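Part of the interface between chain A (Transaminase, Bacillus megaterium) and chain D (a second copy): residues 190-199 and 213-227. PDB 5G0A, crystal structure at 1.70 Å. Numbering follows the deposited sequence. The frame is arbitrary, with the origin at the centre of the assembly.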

# COMPACT_ATOMS: atom_id res chain seq x y z
N LEU A 190 5.52 -8.30 -7.19
CA LEU A 190 6.97 -8.47 -7.18
C LEU A 190 7.48 -8.48 -8.60
O LEU A 190 6.95 -9.21 -9.45
CB LEU A 190 7.35 -9.80 -6.52
CG LEU A 190 6.74 -10.05 -5.14
CD1 LEU A 190 7.06 -11.46 -4.66
CD2 LEU A 190 7.21 -8.99 -4.15
N MET A 191 8.52 -7.70 -8.86
CA MET A 191 9.16 -7.71 -10.16
C MET A 191 10.31 -8.69 -10.17
O MET A 191 11.34 -8.47 -9.49
CB MET A 191 9.66 -6.32 -10.54
CG MET A 191 10.25 -6.28 -11.94
SD MET A 191 10.82 -4.67 -12.48
CE MET A 191 12.32 -4.50 -11.50
N ALA A 192 10.13 -9.76 -10.94
CA ALA A 192 11.17 -10.74 -11.21
C ALA A 192 12.03 -10.30 -12.41
O ALA A 192 11.64 -9.43 -13.18
CB ALA A 192 10.52 -12.11 -11.47
N PRO A 193 13.22 -10.90 -12.58
CA PRO A 193 14.10 -10.55 -13.71
C PRO A 193 13.49 -10.86 -15.06
O PRO A 193 12.66 -11.77 -15.18
CB PRO A 193 15.30 -11.49 -13.53
CG PRO A 193 15.23 -11.99 -12.14
CD PRO A 193 13.82 -11.87 -11.65
N SER A 194 13.90 -10.12 -16.08
CA SER A 194 13.52 -10.47 -17.43
C SER A 194 14.22 -11.78 -17.80
O SER A 194 15.27 -12.10 -17.22
CB SER A 194 13.90 -9.36 -18.41
OG SER A 194 15.27 -9.05 -18.31
N PRO A 195 13.65 -12.54 -18.74
CA PRO A 195 14.36 -13.73 -19.24
C PRO A 195 15.68 -13.27 -19.87
O PRO A 195 15.82 -12.09 -20.20
CB PRO A 195 13.43 -14.28 -20.32
CG PRO A 195 12.08 -13.68 -20.04
CD PRO A 195 12.34 -12.35 -19.41
N ASN A 196 16.64 -14.17 -20.05
CA ASN A 196 17.97 -13.72 -20.50
C ASN A 196 18.56 -12.71 -19.50
O ASN A 196 19.31 -11.81 -19.90
CB ASN A 196 17.89 -13.05 -21.89
CG ASN A 196 17.68 -14.03 -23.03
OD1 ASN A 196 18.30 -15.09 -23.08
ND2 ASN A 196 16.81 -13.66 -23.98
N MET A 197 18.20 -12.86 -18.22
CA MET A 197 18.57 -11.93 -17.13
C MET A 197 20.01 -11.48 -17.24
O MET A 197 20.30 -10.28 -17.30
CB MET A 197 18.35 -12.60 -15.77
CG MET A 197 18.72 -11.75 -14.56
SD MET A 197 18.65 -12.64 -13.01
CE MET A 197 18.80 -11.29 -11.84
N PHE A 198 20.90 -12.46 -17.23
CA PHE A 198 22.30 -12.26 -17.50
C PHE A 198 22.72 -13.50 -18.27
O PHE A 198 22.25 -14.62 -17.99
CB PHE A 198 23.12 -12.15 -16.20
CG PHE A 198 22.86 -10.88 -15.42
CD1 PHE A 198 23.09 -9.64 -15.99
CD2 PHE A 198 22.40 -10.94 -14.11
CE1 PHE A 198 22.85 -8.47 -15.27
CE2 PHE A 198 22.17 -9.78 -13.38
CZ PHE A 198 22.40 -8.54 -13.96
N GLN A 199 23.56 -13.29 -19.28
CA GLN A 199 24.23 -14.36 -19.98
C GLN A 199 25.71 -14.16 -19.67
O GLN A 199 26.10 -13.12 -19.13
CB GLN A 199 23.96 -14.25 -21.48
CG GLN A 199 22.49 -14.41 -21.85
CD GLN A 199 22.21 -14.10 -23.31
OE1 GLN A 199 22.99 -13.43 -23.98
NE2 GLN A 199 21.08 -14.59 -23.81
N LEU D 213 29.72 -6.69 -10.46
CA LEU D 213 29.03 -7.87 -9.93
C LEU D 213 27.59 -7.94 -10.41
O LEU D 213 26.90 -6.91 -10.48
CB LEU D 213 29.08 -7.87 -8.40
CG LEU D 213 30.49 -8.01 -7.81
CD1 LEU D 213 30.50 -7.55 -6.36
CD2 LEU D 213 31.02 -9.44 -7.93
N LEU D 214 27.11 -9.14 -10.74
CA LEU D 214 25.76 -9.30 -11.26
C LEU D 214 24.69 -8.88 -10.24
O LEU D 214 23.63 -8.40 -10.62
CB LEU D 214 25.49 -10.73 -11.77
CG LEU D 214 26.31 -11.20 -12.99
CD1 LEU D 214 25.88 -12.59 -13.46
CD2 LEU D 214 26.21 -10.19 -14.12
N SER D 215 24.97 -9.08 -8.96
CA SER D 215 24.08 -8.60 -7.88
C SER D 215 23.91 -7.08 -7.95
O SER D 215 22.79 -6.57 -7.89
CB SER D 215 24.62 -9.00 -6.50
OG SER D 215 25.91 -8.43 -6.29
N VAL D 216 25.02 -6.37 -8.12
CA VAL D 216 25.00 -4.92 -8.24
C VAL D 216 24.35 -4.47 -9.53
O VAL D 216 23.53 -3.53 -9.54
CB VAL D 216 26.42 -4.34 -8.16
CG1 VAL D 216 26.41 -2.84 -8.46
CG2 VAL D 216 27.06 -4.67 -6.81
N LYS D 217 24.71 -5.13 -10.64
CA LYS D 217 24.16 -4.75 -11.94
C LYS D 217 22.63 -4.87 -11.92
O LYS D 217 21.91 -4.01 -12.46
CB LYS D 217 24.77 -5.64 -13.04
CG LYS D 217 24.36 -5.28 -14.47
CD LYS D 217 25.14 -6.12 -15.47
CE LYS D 217 24.87 -5.70 -16.90
NZ LYS D 217 25.69 -4.51 -17.28
N TYR D 218 22.13 -5.92 -11.29
CA TYR D 218 20.70 -6.11 -11.23
C TYR D 218 20.00 -5.10 -10.29
O TYR D 218 18.92 -4.59 -10.61
CB TYR D 218 20.33 -7.55 -10.88
CG TYR D 218 18.85 -7.72 -11.08
CD1 TYR D 218 18.28 -7.56 -12.35
CD2 TYR D 218 18.00 -7.95 -10.01
CE1 TYR D 218 16.92 -7.67 -12.54
CE2 TYR D 218 16.63 -8.08 -10.19
CZ TYR D 218 16.10 -7.93 -11.46
OH TYR D 218 14.74 -8.02 -11.66
N THR D 219 20.63 -4.80 -9.17
CA THR D 219 20.16 -3.70 -8.29
C THR D 219 20.06 -2.41 -9.06
O THR D 219 19.08 -1.67 -8.94
CB THR D 219 21.10 -3.53 -7.08
OG1 THR D 219 21.25 -4.79 -6.42
CG2 THR D 219 20.55 -2.52 -6.06
N ARG D 220 21.09 -2.10 -9.84
CA ARG D 220 21.09 -0.88 -10.70
C ARG D 220 19.90 -0.89 -11.68
O ARG D 220 19.19 0.11 -11.82
CB ARG D 220 22.42 -0.76 -11.46
CG ARG D 220 22.55 0.51 -12.29
CD ARG D 220 23.77 0.50 -13.23
NE ARG D 220 25.04 0.28 -12.55
CZ ARG D 220 25.81 1.22 -12.00
NH1 ARG D 220 25.44 2.50 -12.03
NH2 ARG D 220 26.95 0.88 -11.42
N ARG D 221 19.68 -2.03 -12.32
CA ARG D 221 18.56 -2.21 -13.27
C ARG D 221 17.22 -2.01 -12.59
O ARG D 221 16.32 -1.41 -13.15
CB ARG D 221 18.60 -3.61 -13.88
CG ARG D 221 19.54 -3.79 -15.06
CD ARG D 221 19.15 -5.07 -15.78
NE ARG D 221 19.89 -5.30 -17.02
CZ ARG D 221 19.35 -5.84 -18.11
NH1 ARG D 221 18.07 -6.18 -18.12
NH2 ARG D 221 20.09 -6.02 -19.20
N MET D 222 17.08 -2.50 -11.36
CA MET D 222 15.82 -2.30 -10.65
C MET D 222 15.57 -0.82 -10.37
O MET D 222 14.45 -0.32 -10.53
CB MET D 222 15.84 -3.09 -9.34
CG MET D 222 15.75 -4.60 -9.53
SD MET D 222 15.92 -5.35 -7.90
CE MET D 222 14.70 -4.40 -7.03
N ILE D 223 16.61 -0.11 -9.95
CA ILE D 223 16.49 1.30 -9.62
C ILE D 223 16.16 2.13 -10.88
O ILE D 223 15.32 3.03 -10.83
CB ILE D 223 17.76 1.83 -8.92
CG1 ILE D 223 17.89 1.18 -7.53
CG2 ILE D 223 17.74 3.36 -8.83
CD1 ILE D 223 19.26 1.39 -6.87
N GLU D 224 16.80 1.80 -11.99
CA GLU D 224 16.51 2.44 -13.27
C GLU D 224 15.07 2.19 -13.65
O GLU D 224 14.37 3.13 -14.02
CB GLU D 224 17.40 1.89 -14.37
CG GLU D 224 18.84 2.36 -14.29
CD GLU D 224 19.72 1.60 -15.26
OE1 GLU D 224 19.23 0.63 -15.90
OE2 GLU D 224 20.90 1.96 -15.38
N ASN D 225 14.62 0.94 -13.50
CA ASN D 225 13.25 0.56 -13.91
C ASN D 225 12.16 1.30 -13.12
O ASN D 225 11.18 1.77 -13.69
CB ASN D 225 13.05 -0.95 -13.79
CG ASN D 225 11.72 -1.41 -14.36
OD1 ASN D 225 10.67 -1.37 -13.68
ND2 ASN D 225 11.75 -1.85 -15.61
N TYR D 226 12.37 1.42 -11.80
CA TYR D 226 11.41 2.07 -10.93
C TYR D 226 11.60 3.57 -10.94
O TYR D 226 10.74 4.30 -10.43
CB TYR D 226 11.49 1.51 -9.51
CG TYR D 226 10.66 0.27 -9.33
CD1 TYR D 226 11.17 -1.00 -9.63
CD2 TYR D 226 9.33 0.36 -8.87
CE1 TYR D 226 10.38 -2.14 -9.48
CE2 TYR D 226 8.55 -0.76 -8.71
CZ TYR D 226 9.07 -2.01 -9.01
OH TYR D 226 8.27 -3.14 -8.83
N GLY D 227 12.71 4.02 -11.51
CA GLY D 227 13.03 5.44 -11.61
C GLY D 227 13.94 5.90 -10.50
O GLY D 227 13.54 5.95 -9.35
O HOH W 1 9.33 -5.39 -7.26

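Much of the contact is apolar side-chain packing, and no direct hydrogen bond crosses it. One face of helix 214-226 of chain D packs against the end of strand 190-192 and the loop that follows it in chain A.

Leu213(D) sits at the N-cap position and makes no contact. Leu214(D) opens the contact. Its CD2 lies 3.7 Å from the centroid of the Phe198(A) ring and close to the ring normal, so this is a CH-pi contact over the face. Ser215(D) and Val216(D) point away. Lys217(D) contributes its aliphatic part: CD comes to 3.3 Å from CE1 of Phe198(A). The chain then leads away, and NZ is hydrogen-bonded elsewhere in the structure.

Tyr218(D), one turn after Leu214(D), touches the most residues of chain A. Its CB is 3.8 Å from CE2 of Phe198(A), while its backbone N lies at the edge of that ring. The methyl CE of Met197(A) sits over one face of the tyrosine ring, 3.8 Å from its centroid, in a second CH-pi contact. The hydroxyl reaches the chain A backbone, with OH 3.3 Å from CA of Pro193(A). OH is also 3.4 Å from N of Pro193(A), but a proline nitrogen has no hydrogen to share.

Arg221(D) points toward chain A, yet its NH1 stays 4.0 Å from OG of Ser194(A). Met222(D) meets Met191(A) by CG to CE, at 4.0 Å. Asn225(D) places OD1 3.5 Å from SD of Met191(A); its amide is hydrogen-bonded elsewhere.

Tyr226(D) closes the contact. Its CB points sideways, but the ring comes nearer, and its edge meets Met191(A), CE1 to CE at 3.7 Å. One water joins the chains here. It accepts from N of Met191(A) at 2.9 Å and hydrogen-bonds OH of Tyr226(D) at 2.9 Å. Gly227(D) leaves the helix with positive phi.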